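Local atomic coordinates of attaching and effacing protein, pathogenesis factor (Escherichia coli, PDB entry 4E9L), a protein that probably acts as a surface adhesin of the intimin/invasin family, this piece of it being built from bacterial immunoglobulin-like domains. Residues 94-105 and 179-190. Sequence-based numbering, arbitrary orientation.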
loop_
_atom_site.group_PDB
_atom_site.type_symbol
_atom_site.label_atom_id
_atom_site.label_comp_id
_atom_site.label_asym_id
_atom_site.label_seq_id
_atom_site.Cartn_x
_atom_site.Cartn_y
_atom_site.Cartn_z
ATOM N N SER A 94 14.046 -20.557 41.721
ATOM C CA SER A 94 12.620 -20.318 41.527
ATOM C C SER A 94 12.326 -19.885 40.109
ATOM O O SER A 94 13.186 -19.287 39.439
ATOM C CB SER A 94 12.134 -19.272 42.529
ATOM O OG SER A 94 12.347 -19.731 43.854
ATOM N N SER A 95 11.106 -20.176 39.641
ATOM C CA SER A 95 10.740 -19.810 38.278
ATOM C C SER A 95 9.296 -19.354 38.150
ATOM O O SER A 95 8.469 -19.521 39.070
ATOM C CB SER A 95 11.016 -20.988 37.338
ATOM O OG SER A 95 10.183 -22.069 37.722
ATOM N N ILE A 96 8.985 -18.799 36.989
ATOM C CA ILE A 96 7.627 -18.354 36.704
ATOM C C ILE A 96 7.242 -18.724 35.270
ATOM O O ILE A 96 8.041 -18.536 34.337
ATOM C CB ILE A 96 7.398 -16.848 37.046
ATOM C CG1 ILE A 96 5.924 -16.430 36.739
ATOM C CG2 ILE A 96 8.443 -15.928 36.341
ATOM C CD1 ILE A 96 5.419 -15.198 37.366
ATOM N N THR A 97 5.994 -19.185 35.114
ATOM C CA THR A 97 5.385 -19.538 33.832
ATOM C C THR A 97 4.079 -18.768 33.655
ATOM O O THR A 97 3.334 -18.577 34.621
ATOM C CB THR A 97 5.184 -21.090 33.792
ATOM O OG1 THR A 97 6.476 -21.699 33.684
ATOM C CG2 THR A 97 4.326 -21.577 32.622
ATOM N N LEU A 98 3.790 -18.367 32.408
ATOM C CA LEU A 98 2.510 -17.772 32.008
ATOM C C LEU A 98 1.802 -18.744 31.095
ATOM O O LEU A 98 2.409 -19.250 30.146
ATOM C CB LEU A 98 2.674 -16.416 31.295
ATOM C CG LEU A 98 3.169 -15.281 32.165
ATOM C CD1 LEU A 98 3.681 -14.133 31.276
ATOM C CD2 LEU A 98 2.054 -14.793 33.127
ATOM N N ASN A 99 0.524 -19.000 31.366
ATOM C CA ASN A 99 -0.269 -19.936 30.563
ATOM C C ASN A 99 -1.628 -19.380 30.140
ATOM O O ASN A 99 -2.380 -18.939 31.008
ATOM C CB ASN A 99 -0.432 -21.261 31.311
ATOM C CG ASN A 99 -0.893 -22.376 30.418
ATOM O OD1 ASN A 99 -0.345 -22.596 29.339
ATOM N ND2 ASN A 99 -1.971 -23.043 30.808
ATOM N N PRO A 100 -1.990 -19.427 28.825
ATOM C CA PRO A 100 -1.176 -19.928 27.690
ATOM C C PRO A 100 -0.279 -18.830 27.129
ATOM O O PRO A 100 -0.433 -17.654 27.476
ATOM C CB PRO A 100 -2.255 -20.270 26.643
ATOM C CG PRO A 100 -3.300 -19.157 26.858
ATOM C CD PRO A 100 -3.311 -18.920 28.368
ATOM N N ASP A 101 0.570 -19.194 26.176
ATOM C CA ASP A 101 1.310 -18.209 25.416
ATOM C C ASP A 101 0.286 -17.731 24.353
ATOM O O ASP A 101 -0.725 -18.405 24.114
ATOM C CB ASP A 101 2.580 -18.811 24.804
ATOM C CG ASP A 101 3.391 -17.840 23.952
ATOM O OD1 ASP A 101 3.224 -16.599 24.128
ATOM O OD2 ASP A 101 4.163 -18.315 23.087
ATOM N N LYS A 102 0.472 -16.530 23.811
ATOM C CA LYS A 102 -0.501 -15.965 22.875
ATOM C C LYS A 102 -1.945 -15.773 23.423
ATOM O O LYS A 102 -2.921 -16.074 22.713
ATOM C CB LYS A 102 -0.424 -16.597 21.472
ATOM C CG LYS A 102 0.960 -16.420 20.862
ATOM C CD LYS A 102 0.995 -16.776 19.387
ATOM C CE LYS A 102 2.396 -17.064 18.882
ATOM N NZ LYS A 102 3.396 -16.026 19.273
ATOM N N PRO A 103 -2.135 -15.276 24.674
ATOM C CA PRO A 103 -3.506 -14.951 25.093
ATOM C C PRO A 103 -3.930 -13.729 24.253
ATOM O O PRO A 103 -3.073 -13.029 23.687
ATOM C CB PRO A 103 -3.333 -14.572 26.566
ATOM C CG PRO A 103 -1.973 -13.936 26.614
ATOM C CD PRO A 103 -1.156 -14.815 25.689
ATOM N N VAL A 104 -5.227 -13.500 24.140
ATOM C CA VAL A 104 -5.755 -12.390 23.339
ATOM C C VAL A 104 -6.010 -11.206 24.256
ATOM O O VAL A 104 -6.403 -11.395 25.421
ATOM C CB VAL A 104 -7.050 -12.847 22.588
ATOM C CG1 VAL A 104 -7.636 -11.733 21.705
ATOM C CG2 VAL A 104 -6.774 -14.099 21.742
ATOM N N VAL A 105 -5.837 -9.984 23.729
ATOM C CA VAL A 105 -6.169 -8.743 24.450
ATOM C C VAL A 105 -7.585 -8.852 24.993
ATOM O O VAL A 105 -8.463 -9.449 24.336
ATOM C CB VAL A 105 -6.021 -7.457 23.578
ATOM C CG1 VAL A 105 -4.569 -7.169 23.275
ATOM C CG2 VAL A 105 -6.852 -7.522 22.290
ATOM N N ALA A 179 12.127 -14.903 41.223
ATOM C CA ALA A 179 12.346 -15.962 40.239
ATOM C C ALA A 179 13.614 -15.613 39.471
ATOM O O ALA A 179 14.000 -14.446 39.444
ATOM C CB ALA A 179 11.158 -16.082 39.285
ATOM N N ALA A 180 14.264 -16.614 38.856
ATOM C CA ALA A 180 15.530 -16.420 38.128
ATOM C C ALA A 180 15.342 -15.501 36.937
ATOM O O ALA A 180 16.186 -14.649 36.693
ATOM C CB ALA A 180 16.090 -17.768 37.674
ATOM N N ASN A 181 14.235 -15.654 36.211
ATOM C CA ASN A 181 13.923 -14.804 35.054
ATOM C C ASN A 181 12.432 -14.509 35.015
ATOM O O ASN A 181 11.656 -15.288 35.555
ATOM C CB ASN A 181 14.377 -15.478 33.755
ATOM C CG ASN A 181 15.874 -15.445 33.601
ATOM O OD1 ASN A 181 16.506 -14.385 33.621
ATOM N ND2 ASN A 181 16.479 -16.603 33.550
ATOM N N ALA A 182 12.025 -13.398 34.369
ATOM C CA ALA A 182 10.616 -13.061 34.233
ATOM C C ALA A 182 10.034 -13.999 33.175
ATOM O O ALA A 182 10.786 -14.496 32.338
ATOM C CB ALA A 182 10.475 -11.619 33.758
ATOM N N ALA A 183 8.719 -14.262 33.221
ATOM C CA ALA A 183 8.026 -15.066 32.211
ATOM C C ALA A 183 7.604 -14.072 31.139
ATOM O O ALA A 183 7.235 -12.933 31.464
ATOM C CB ALA A 183 6.793 -15.735 32.810
ATOM N N LYS A 184 7.698 -14.462 29.871
ATOM C CA LYS A 184 7.345 -13.541 28.789
ATOM C C LYS A 184 6.406 -14.182 27.776
ATOM O O LYS A 184 6.665 -15.296 27.315
ATOM C CB LYS A 184 8.613 -13.013 28.068
ATOM C CG LYS A 184 9.584 -12.241 28.977
ATOM C CD LYS A 184 10.857 -11.805 28.261
ATOM C CE LYS A 184 11.750 -11.003 29.178
ATOM N NZ LYS A 184 12.413 -9.881 28.462
ATOM N N VAL A 185 5.305 -13.487 27.456
ATOM C CA VAL A 185 4.352 -13.901 26.415
ATOM C C VAL A 185 4.074 -12.729 25.495
ATOM O O VAL A 185 4.306 -11.567 25.861
ATOM C CB VAL A 185 3.018 -14.533 26.923
ATOM C CG1 VAL A 185 3.251 -15.858 27.647
ATOM C CG2 VAL A 185 2.198 -13.565 27.777
ATOM N N THR A 186 3.534 -13.043 24.311
ATOM C CA THR A 186 3.060 -12.062 23.356
ATOM C C THR A 186 1.553 -12.085 23.516
ATOM O O THR A 186 0.929 -13.142 23.374
ATOM C CB THR A 186 3.446 -12.439 21.913
ATOM O OG1 THR A 186 4.862 -12.552 21.838
ATOM C CG2 THR A 186 2.935 -11.415 20.885
ATOM N N VAL A 187 0.978 -10.938 23.867
ATOM C CA VAL A 187 -0.472 -10.812 23.977
ATOM C C VAL A 187 -0.890 -10.384 22.554
ATOM O O VAL A 187 -0.400 -9.375 22.051
ATOM C CB VAL A 187 -0.914 -9.815 25.073
ATOM C CG1 VAL A 187 -2.436 -9.695 25.112
ATOM C CG2 VAL A 187 -0.362 -10.222 26.440
ATOM N N VAL A 188 -1.701 -11.209 21.886
ATOM C CA VAL A 188 -2.080 -10.983 20.489
ATOM C C VAL A 188 -3.312 -10.100 20.336
ATOM O O VAL A 188 -4.170 -10.051 21.219
ATOM C CB VAL A 188 -2.188 -12.292 19.640
ATOM C CG1 VAL A 188 -0.864 -13.049 19.630
ATOM C CG2 VAL A 188 -3.348 -13.186 20.080
ATOM N N ALA A 189 -3.403 -9.433 19.202
ATOM C CA ALA A 189 -4.557 -8.598 18.859
ATOM C C ALA A 189 -5.813 -9.501 18.692
ATOM O O ALA A 189 -5.697 -10.712 18.475
ATOM C CB ALA A 189 -4.272 -7.845 17.562
ATOM N N ASP A 190 -7.003 -8.921 18.825
ATOM C CA ASP A 190 -8.238 -9.672 18.634
ATOM C C ASP A 190 -8.506 -9.873 17.108
ATOM O O ASP A 190 -7.617 -9.598 16.277
ATOM C CB ASP A 190 -9.400 -8.942 19.352
ATOM C CG ASP A 190 -10.505 -9.849 19.881
ATOM O OD1 ASP A 190 -10.714 -10.948 19.304
ATOM O OD2 ASP A 190 -11.210 -9.430 20.811
HETATM O O HOH W 1 11.210 -17.921 35.172
HETATM O O HOH W 2 5.328 -15.366 22.938
#
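Leu98 of strand 95-99 packs on Ala183 and Val185 of strand 183-187, and Ile96 packs on Ala183. The two strands run nearly parallel, 18° apart, and meet through side chains. Leu98 sets its CG 3.7 Å from Ala183 CB, and its CB lies the same 3.7 Å from Val185 CG1. Ile96 turns CG1 away from its own backbone N (chi1 -179°), which places CG2 over the chain at Asn181 and Ala183. Ile96 CG2 comes within 3.9 Å of Ala183 CB. Water 1 takes the Ile96 N-H and donates to Asn181 O.

Past the cis peptide before Pro100, the side chains of Asp101 and Val185 pass alongside one another, pointing opposite ways, with Asp101 OD1 3.5 Å from Val185 CB. Water 2 donates to that oxygen and also bonds Thr186 OG1. The Pro103 ring crosses the Val187 side chain at about a right angle, CG toward CG2.

Here the backbones pair directly. Val188 N donates to Pro103 O at 2.9 Å, and Val105 N to Val188 O at 3.0 Å. Beside this bridge, Val104 CG2 meets Val188 CG2. At the other end, Ala180 N donates to Ser94 O.

The contact joins the two sheets of an immunoglobulin-like sandwich along one edge. Strand 95-99 pairs with strand 108-114, and strand 183-187 with strand 165-173, whose Val169 touches both Ile96 and Leu98.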